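Local coordinates for predicted acetyltransferase (Clostridium acetobutylicum, PDB 3MGD) that binds acetyl-CoA in a GNAT-family fold and probably transfers the acetyl group to an acceptor that the structure alone does not show, at the interface of chains A and B. Sequence-based numbering; all coordinates share one arbitrary frame. Chains: chain A/B, Predicted acetyltransferase.

The interface of chains A and B. Residues chain A 34, 37-38, 41; chain B 73, 75, 80-81.
B:Pro75 packs against A:Tyr41 and its helical neighbours, a worked example of how a loop proline can set the edge of its ring against one turn of a helix. CD meets a side chain, CG the helix backbone and CB a leucine methyl. CD lies under the start of the A:Tyr41 side chain, 3.5 Å from A:Tyr41 CB and near A:Tyr41 CG. B:Pro75 CG is directed at the helix backbone, 3.5 Å from the carbonyl O of A:Glu37. Methyl CD2 of A:Leu38 sits over a face of the proline ring, 3.9 Å from B:Pro75 CB, and the two side chains run past each other in opposite directions. The phenol of A:Tyr41 reaches on beyond the proline because CG stands anti to the backbone N (chi1 176°). The carbonyl O of B:Phe73 stands over the same ring face as B:Pro75 CD, offset beyond the rim, 3.6 Å from A:Tyr41 CE1.

At the other end, A:Glu37 passes close to the carbonyl O of B:Lys80, though the very short approach of its CB is doubtful. A bend at chi2 (86°) brings OE2 over the middle of the extended lysine chain, which the glutamate crosses at a slant. B:Lys80 CD comes 3.5 Å from A:Glu37 OE2. The terminal amine NZ remains 4.1 Å from the same oxygen, too far for a direct salt bridge, although opposite charges would probably attract. Methyl CG2 of A:Ile34 covers the root of the lysine, 3.8 Å from B:Lys80 CB.

A:Glu37, A:Leu38 and A:Tyr41 belong to helix 35-47, with A:Ile34 just before it; the B residues lie in the loop joining strands 61-72 and 83-92. Two-fold symmetry repeats the contact with the chains exchanged, in a dimer that may or may not be the biological one.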
# COMPACT_ATOMS: atom_id res chain seq x y z
N ILE A 34 -9.80 4.04 -19.05
CA ILE A 34 -10.01 3.96 -17.59
C ILE A 34 -10.68 5.21 -17.02
O ILE A 34 -10.59 5.48 -15.82
CB ILE A 34 -8.71 3.65 -16.83
CG1 ILE A 34 -7.67 4.76 -17.06
CG2 ILE A 34 -8.16 2.26 -17.22
CD1 ILE A 34 -6.42 4.58 -16.24
N GLU A 37 -13.11 4.45 -14.05
CA GLU A 37 -12.46 4.02 -12.82
C GLU A 37 -11.68 5.15 -12.15
O GLU A 37 -11.67 5.26 -10.92
CB GLU A 37 -11.52 2.85 -13.11
CG GLU A 37 -12.23 1.54 -13.46
CD GLU A 37 -12.58 1.40 -14.94
OE1 GLU A 37 -12.51 2.40 -15.71
OE2 GLU A 37 -12.95 0.28 -15.34
N LEU A 38 -11.01 5.98 -12.95
CA LEU A 38 -10.30 7.15 -12.42
C LEU A 38 -11.31 8.10 -11.75
O LEU A 38 -11.10 8.56 -10.62
CB LEU A 38 -9.53 7.88 -13.53
CG LEU A 38 -8.21 7.27 -14.02
CD1 LEU A 38 -7.68 7.98 -15.29
CD2 LEU A 38 -7.16 7.27 -12.91
N TYR A 41 -12.54 6.69 -8.54
CA TYR A 41 -11.47 6.75 -7.53
C TYR A 41 -11.37 8.13 -6.87
O TYR A 41 -11.29 8.25 -5.64
CB TYR A 41 -10.12 6.37 -8.12
CG TYR A 41 -8.98 6.52 -7.14
CD1 TYR A 41 -8.73 5.53 -6.18
CD2 TYR A 41 -8.16 7.64 -7.15
CE1 TYR A 41 -7.71 5.67 -5.26
CE2 TYR A 41 -7.13 7.79 -6.24
CZ TYR A 41 -6.91 6.80 -5.30
OH TYR A 41 -5.88 6.94 -4.39
N PHE B 73 -5.41 1.80 -4.65
CA PHE B 73 -4.45 2.74 -5.21
C PHE B 73 -5.11 3.39 -6.43
O PHE B 73 -6.14 2.91 -6.91
CB PHE B 73 -3.17 2.01 -5.62
CG PHE B 73 -2.45 1.35 -4.47
CD1 PHE B 73 -1.52 2.06 -3.71
CD2 PHE B 73 -2.69 0.02 -4.16
CE1 PHE B 73 -0.84 1.45 -2.66
CE2 PHE B 73 -2.03 -0.59 -3.10
CZ PHE B 73 -1.10 0.13 -2.35
N PRO B 75 -6.25 4.03 -10.11
CA PRO B 75 -6.27 3.20 -11.32
C PRO B 75 -5.13 3.52 -12.28
O PRO B 75 -4.68 4.65 -12.36
CB PRO B 75 -7.61 3.55 -11.97
CG PRO B 75 -8.49 3.87 -10.79
CD PRO B 75 -7.58 4.60 -9.83
N LYS B 80 -6.85 -1.55 -13.89
CA LYS B 80 -7.86 -0.51 -14.09
C LYS B 80 -8.65 -0.10 -12.84
O LYS B 80 -9.15 1.02 -12.76
CB LYS B 80 -8.82 -0.88 -15.22
CG LYS B 80 -9.69 -2.09 -14.93
CD LYS B 80 -10.69 -2.33 -16.07
CE LYS B 80 -11.60 -3.52 -15.76
NZ LYS B 80 -12.81 -3.56 -16.65
N THR B 81 -8.79 -1.00 -11.88
CA THR B 81 -9.52 -0.68 -10.65
C THR B 81 -8.61 -0.01 -9.60
O THR B 81 -9.09 0.62 -8.64
CB THR B 81 -10.13 -1.95 -9.99
OG1 THR B 81 -9.06 -2.77 -9.50
CG2 THR B 81 -10.95 -2.75 -10.98